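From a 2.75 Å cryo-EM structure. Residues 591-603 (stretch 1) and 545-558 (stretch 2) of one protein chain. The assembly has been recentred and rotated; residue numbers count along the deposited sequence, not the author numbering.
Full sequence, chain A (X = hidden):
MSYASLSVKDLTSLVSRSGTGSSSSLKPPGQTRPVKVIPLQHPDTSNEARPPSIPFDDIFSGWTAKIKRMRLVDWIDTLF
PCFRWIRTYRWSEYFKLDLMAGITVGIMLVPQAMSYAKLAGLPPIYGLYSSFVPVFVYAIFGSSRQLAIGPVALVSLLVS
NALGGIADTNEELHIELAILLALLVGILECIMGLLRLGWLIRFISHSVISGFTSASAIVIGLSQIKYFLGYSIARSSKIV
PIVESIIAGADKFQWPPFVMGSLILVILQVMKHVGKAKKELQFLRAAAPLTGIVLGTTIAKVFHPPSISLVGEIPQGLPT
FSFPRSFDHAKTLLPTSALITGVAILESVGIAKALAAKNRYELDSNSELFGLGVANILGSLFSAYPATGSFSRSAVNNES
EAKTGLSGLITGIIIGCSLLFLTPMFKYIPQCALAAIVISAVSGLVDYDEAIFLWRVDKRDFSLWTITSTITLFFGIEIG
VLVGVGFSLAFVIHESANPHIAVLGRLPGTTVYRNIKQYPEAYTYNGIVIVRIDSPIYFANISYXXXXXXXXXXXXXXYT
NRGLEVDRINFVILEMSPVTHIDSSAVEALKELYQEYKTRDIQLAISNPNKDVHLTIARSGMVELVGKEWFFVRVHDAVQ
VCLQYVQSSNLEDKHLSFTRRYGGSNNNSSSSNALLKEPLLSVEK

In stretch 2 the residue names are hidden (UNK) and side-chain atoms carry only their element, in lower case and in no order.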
# COMPACT_ATOMS: atom_id res chain seq x y z
N LYS A 591 20.83 -11.47 -13.79
CA LYS A 591 21.25 -11.97 -15.10
C LYS A 591 21.30 -10.84 -16.13
O LYS A 591 22.23 -10.78 -16.95
CB LYS A 591 20.31 -13.08 -15.56
CG LYS A 591 20.48 -14.38 -14.81
CD LYS A 591 19.80 -15.54 -15.51
CE LYS A 591 18.30 -15.51 -15.31
NZ LYS A 591 17.67 -16.79 -15.72
N GLU A 592 20.32 -9.94 -16.10
CA GLU A 592 20.33 -8.82 -17.04
C GLU A 592 21.55 -7.92 -16.81
O GLU A 592 22.20 -7.50 -17.78
CB GLU A 592 19.04 -8.01 -16.91
CG GLU A 592 17.81 -8.75 -17.39
CD GLU A 592 16.54 -7.95 -17.19
OE1 GLU A 592 16.63 -6.77 -16.79
OE2 GLU A 592 15.44 -8.49 -17.44
N LEU A 593 21.86 -7.61 -15.55
CA LEU A 593 23.04 -6.79 -15.26
C LEU A 593 24.32 -7.51 -15.63
O LEU A 593 25.28 -6.87 -16.08
CB LEU A 593 23.06 -6.35 -13.80
CG LEU A 593 22.25 -5.13 -13.37
CD1 LEU A 593 22.81 -3.90 -14.06
CD2 LEU A 593 20.77 -5.24 -13.67
N TYR A 594 24.38 -8.83 -15.45
CA TYR A 594 25.57 -9.55 -15.88
C TYR A 594 25.76 -9.46 -17.39
O TYR A 594 26.88 -9.27 -17.88
CB TYR A 594 25.50 -11.01 -15.45
CG TYR A 594 26.56 -11.85 -16.11
CD1 TYR A 594 27.90 -11.70 -15.79
CD2 TYR A 594 26.23 -12.78 -17.09
CE1 TYR A 594 28.87 -12.45 -16.40
CE2 TYR A 594 27.19 -13.54 -17.71
CZ TYR A 594 28.51 -13.38 -17.36
OH TYR A 594 29.48 -14.14 -17.98
N GLN A 595 24.67 -9.61 -18.15
CA GLN A 595 24.76 -9.49 -19.60
C GLN A 595 25.19 -8.09 -20.00
O GLN A 595 26.04 -7.92 -20.89
CB GLN A 595 23.43 -9.87 -20.24
CG GLN A 595 23.10 -11.35 -20.15
CD GLN A 595 21.71 -11.67 -20.64
OE1 GLN A 595 20.84 -10.80 -20.68
NE2 GLN A 595 21.49 -12.92 -21.01
N GLU A 596 24.62 -7.07 -19.36
CA GLU A 596 25.01 -5.70 -19.68
C GLU A 596 26.47 -5.42 -19.30
O GLU A 596 27.13 -4.61 -19.95
CB GLU A 596 24.08 -4.70 -18.99
CG GLU A 596 22.65 -4.74 -19.47
CD GLU A 596 21.74 -3.83 -18.67
OE1 GLU A 596 22.25 -3.07 -17.82
OE2 GLU A 596 20.51 -3.88 -18.88
N TYR A 597 26.96 -6.07 -18.24
CA TYR A 597 28.36 -5.92 -17.87
C TYR A 597 29.29 -6.59 -18.87
O TYR A 597 30.36 -6.07 -19.18
CB TYR A 597 28.59 -6.47 -16.46
CG TYR A 597 28.10 -5.56 -15.36
CD1 TYR A 597 27.96 -4.20 -15.58
CD2 TYR A 597 27.79 -6.05 -14.11
CE1 TYR A 597 27.52 -3.36 -14.58
CE2 TYR A 597 27.35 -5.22 -13.10
CZ TYR A 597 27.22 -3.87 -13.35
OH TYR A 597 26.78 -3.03 -12.35
N LYS A 598 28.89 -7.76 -19.39
CA LYS A 598 29.62 -8.36 -20.50
C LYS A 598 29.63 -7.45 -21.72
O LYS A 598 30.63 -7.39 -22.45
CB LYS A 598 29.04 -9.73 -20.85
CG LYS A 598 29.13 -10.79 -19.75
CD LYS A 598 30.57 -11.27 -19.57
CE LYS A 598 31.34 -10.56 -18.48
NZ LYS A 598 32.69 -11.16 -18.29
N THR A 599 28.52 -6.76 -21.98
CA THR A 599 28.51 -5.79 -23.07
C THR A 599 29.51 -4.67 -22.82
O THR A 599 30.20 -4.22 -23.74
CB THR A 599 27.11 -5.22 -23.26
OG1 THR A 599 26.20 -6.28 -23.57
CG2 THR A 599 27.09 -4.20 -24.39
N ARG A 600 29.63 -4.23 -21.57
CA ARG A 600 30.56 -3.16 -21.19
C ARG A 600 31.92 -3.69 -20.77
O ARG A 600 32.76 -2.90 -20.33
CB ARG A 600 29.97 -2.33 -20.05
CG ARG A 600 29.38 -1.00 -20.49
CD ARG A 600 27.93 -1.17 -20.91
NE ARG A 600 27.20 0.09 -20.87
CZ ARG A 600 25.93 0.22 -21.19
NH1 ARG A 600 25.20 -0.81 -21.59
NH2 ARG A 600 25.36 1.42 -21.12
N ASP A 601 32.16 -5.00 -20.89
CA ASP A 601 33.42 -5.62 -20.49
C ASP A 601 33.68 -5.44 -18.99
O ASP A 601 34.78 -5.07 -18.57
CB ASP A 601 34.59 -5.08 -21.32
CG ASP A 601 35.80 -5.99 -21.27
OD1 ASP A 601 35.68 -7.13 -20.77
OD2 ASP A 601 36.88 -5.56 -21.73
N ILE A 602 32.66 -5.71 -18.18
CA ILE A 602 32.75 -5.66 -16.73
C ILE A 602 32.43 -7.05 -16.18
O ILE A 602 31.49 -7.70 -16.65
CB ILE A 602 31.81 -4.61 -16.12
CG1 ILE A 602 32.14 -3.22 -16.66
CG2 ILE A 602 31.89 -4.61 -14.61
CD1 ILE A 602 31.05 -2.20 -16.42
N GLN A 603 33.23 -7.50 -15.22
CA GLN A 603 33.04 -8.81 -14.61
C GLN A 603 32.15 -8.70 -13.39
O GLN A 603 32.35 -7.82 -12.54
CB GLN A 603 34.39 -9.42 -14.22
CG GLN A 603 34.29 -10.82 -13.65
CD GLN A 603 33.48 -11.74 -14.52
OE1 GLN A 603 33.85 -12.02 -15.66
NE2 GLN A 603 32.37 -12.23 -13.99
N UNK A 545 17.88 -1.01 -7.15
CA UNK A 545 19.15 -1.74 -7.19
C UNK A 545 19.67 -1.82 -8.62
O UNK A 545 20.87 -1.68 -8.86
c UNK A 545 18.98 -3.13 -6.56
c UNK A 545 20.23 -3.96 -6.75
c UNK A 545 18.04 -4.22 -4.46
c UNK A 545 18.66 -2.99 -5.07
N UNK A 546 18.77 -2.03 -9.58
CA UNK A 546 19.18 -2.05 -10.98
C UNK A 546 19.77 -0.71 -11.40
O UNK A 546 20.80 -0.67 -12.07
c UNK A 546 15.54 -3.73 -13.09
c UNK A 546 16.97 -4.20 -13.32
c UNK A 546 18.00 -2.42 -11.87
n UNK A 546 14.56 -4.61 -13.78
c UNK A 546 17.85 -3.91 -12.11
N UNK A 547 19.13 0.39 -11.00
CA UNK A 547 19.66 1.71 -11.34
C UNK A 547 21.02 1.95 -10.69
O UNK A 547 21.94 2.48 -11.33
c UNK A 547 17.35 2.68 -11.63
o UNK A 547 16.50 3.59 -11.46
c UNK A 547 18.67 2.79 -10.91
o UNK A 547 17.15 1.69 -12.36
N UNK A 548 21.16 1.58 -9.42
CA UNK A 548 22.43 1.77 -8.73
C UNK A 548 23.54 0.96 -9.36
O UNK A 548 24.69 1.42 -9.45
n UNK A 548 22.88 4.01 -3.70
c UNK A 548 22.11 3.76 -6.42
c UNK A 548 21.44 2.40 -6.46
n UNK A 548 25.08 3.68 -4.27
c UNK A 548 23.80 3.79 -4.63
c UNK A 548 22.28 1.42 -7.25
n UNK A 548 23.47 3.68 -5.91
N UNK A 549 23.24 -0.26 -9.81
CA UNK A 549 24.26 -1.07 -10.46
C UNK A 549 24.54 -0.60 -11.88
O UNK A 549 25.65 -0.80 -12.38
c UNK A 549 23.28 -4.59 -9.09
c UNK A 549 23.83 -2.54 -10.45
c UNK A 549 23.74 -3.14 -9.04
c UNK A 549 25.06 -3.02 -8.31
N UNK A 550 23.56 0.03 -12.54
CA UNK A 550 23.78 0.59 -13.86
C UNK A 550 24.54 1.91 -13.83
O UNK A 550 25.03 2.35 -14.88
c UNK A 550 21.81 -0.47 -15.12
n UNK A 550 19.85 -1.32 -16.36
c UNK A 550 22.45 0.80 -14.59
n UNK A 550 18.15 -2.55 -17.27
c UNK A 550 18.55 -1.49 -16.58
n UNK A 550 17.65 -0.64 -16.13
c UNK A 550 20.41 -0.19 -15.63
N UNK A 551 24.60 2.58 -12.68
CA UNK A 551 25.42 3.78 -12.59
C UNK A 551 26.86 3.50 -12.98
O UNK A 551 27.55 4.37 -13.53
c UNK A 551 25.35 4.38 -11.18
c UNK A 551 24.00 4.95 -10.80
o UNK A 551 22.97 6.13 -9.01
c UNK A 551 23.99 5.52 -9.40
o UNK A 551 25.00 5.35 -8.68
N UNK A 552 27.35 2.29 -12.71
CA UNK A 552 28.71 1.94 -13.10
C UNK A 552 28.84 1.80 -14.61
O UNK A 552 29.86 2.19 -15.19
c UNK A 552 27.78 0.34 -8.84
c UNK A 552 29.13 0.66 -12.37
c UNK A 552 27.93 0.20 -10.21
c UNK A 552 29.72 1.72 -8.78
c UNK A 552 28.98 0.80 -10.88
c UNK A 552 28.68 1.11 -8.13
o UNK A 552 28.53 1.25 -6.78
c UNK A 552 29.87 1.58 -10.14
N UNK A 553 27.82 1.26 -15.27
CA UNK A 553 27.82 1.25 -16.73
C UNK A 553 27.82 2.67 -17.29
O UNK A 553 28.49 2.96 -18.28
c UNK A 553 26.62 0.49 -17.27
c UNK A 553 26.28 -0.76 -16.52
o UNK A 553 24.12 -0.60 -17.47
c UNK A 553 24.98 -1.36 -16.99
o UNK A 553 24.82 -2.59 -16.87
N UNK A 554 27.04 3.56 -16.67
CA UNK A 554 27.00 4.95 -17.12
C UNK A 554 28.36 5.60 -16.94
O UNK A 554 28.82 6.36 -17.80
c UNK A 554 24.57 5.01 -16.53
c UNK A 554 25.90 5.72 -16.38
c UNK A 554 25.79 7.13 -16.94
N UNK A 555 29.04 5.31 -15.83
CA UNK A 555 30.39 5.83 -15.62
C UNK A 555 31.35 5.30 -16.67
O UNK A 555 32.20 6.04 -17.18
c UNK A 555 30.88 5.48 -14.22
N UNK A 556 31.24 4.01 -17.02
CA UNK A 556 32.09 3.44 -18.05
C UNK A 556 31.83 4.10 -19.40
O UNK A 556 32.76 4.38 -20.17
c UNK A 556 32.56 1.34 -19.37
c UNK A 556 31.90 1.91 -18.12
c UNK A 556 32.48 1.26 -16.88
N UNK A 557 30.55 4.34 -19.72
CA UNK A 557 30.21 5.01 -20.97
C UNK A 557 30.78 6.43 -21.01
O UNK A 557 31.28 6.87 -22.04
o UNK A 557 26.89 3.50 -20.96
c UNK A 557 28.09 3.66 -21.28
c UNK A 557 28.69 5.05 -21.15
o UNK A 557 28.82 2.74 -21.70
N UNK A 558 30.70 7.15 -19.88
CA UNK A 558 31.30 8.48 -19.81
C UNK A 558 32.81 8.41 -20.00
O UNK A 558 33.40 9.26 -20.68
c UNK A 558 29.57 9.77 -18.44
n UNK A 558 27.58 11.56 -15.70
c UNK A 558 30.95 9.14 -18.48
c UNK A 558 27.97 11.13 -17.07
c UNK A 558 29.30 10.40 -17.09

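Position 545 carries four carbons, forked at the first, with one arm two carbons long; that beta-branched pattern is isoleucine, and the side chain of Ile-545 is out of reach of stretch 1. Position 546 has four carbons in a row ending in nitrogen, a lysine. The CG of Lys-546 packs 3.6 Å from CD2 of Leu-593, while its NZ lies 4.2 Å from OE1 of Glu-592, near in charge but beyond a salt bridge.

Position 547 shows two carbons, the second bearing two oxygens: Asp-547, without contact. Position 548 has three carbons, a nitrogen and a carbon with two more nitrogens. This is Arg-548, pointing away and paired within its own helix.

At 549 four carbons fork at the second, giving leucine. CB of Leu-549 is 4.0 Å from CD1 of Leu-593, and its backbone O accepts a 2.5 Å hydrogen bond from OH of Tyr-597. Position 550 repeats the guanidinium pattern, so it is arginine. Arg-550 NH2 donates to OE2 of Glu-596 at 3.2 Å, near the guanidinium plane, and NE reaches OE1 of Glu-596 in a weak bond of 3.3 Å; together they form a two-pronged salt bridge.

Position 551, three carbons with two oxygens on the third, is Glu-551, directed away. Position 552 has one carbon and a six-carbon ring bearing oxygen, hence tyrosine; the end of Tyr-552 leads away although its CB points toward stretch 1.

Position 553 again has three carbons and two terminal oxygens. Glu-553 has its CG 3.5 Å from CE1 of Tyr-597, at that ring's edge, and its CB 3.7 Å from NE of Arg-600, over a guanidinium face. Its OE2 lies 2.8 Å from OE1 of Glu-596; whether a proton is shared between them is left open by the geometry.

Three carbons branching at the first make 554 Val-554, facing away; the single carbon of 555 makes Ala-555. The same three-carbon fork at 556 is valine, and CG2 of Val-556 meets CD1 of Ile-602 at 3.8 Å. At 557, two carbons and two oxygens define Asp-557, whose OD2 accepts from NH2 of Arg-600 at 2.6 Å and OD1 from NE of Arg-600 at 3.2 Å. Position 558, four carbons ending in nitrogen, is the exposed Lys-558.

The helices run nearly parallel, 5° apart, with axes 10.7 Å apart at closest approach. Leu-593 fits as a knob among Lys-546, Leu-549, Arg-550 and Glu-553; two salt bridges and the tyrosine hydrogen bond add directional ties, burying 641 Å² in all.

Stretch 2, residues 545-558: IKDRLREYEVAVDK
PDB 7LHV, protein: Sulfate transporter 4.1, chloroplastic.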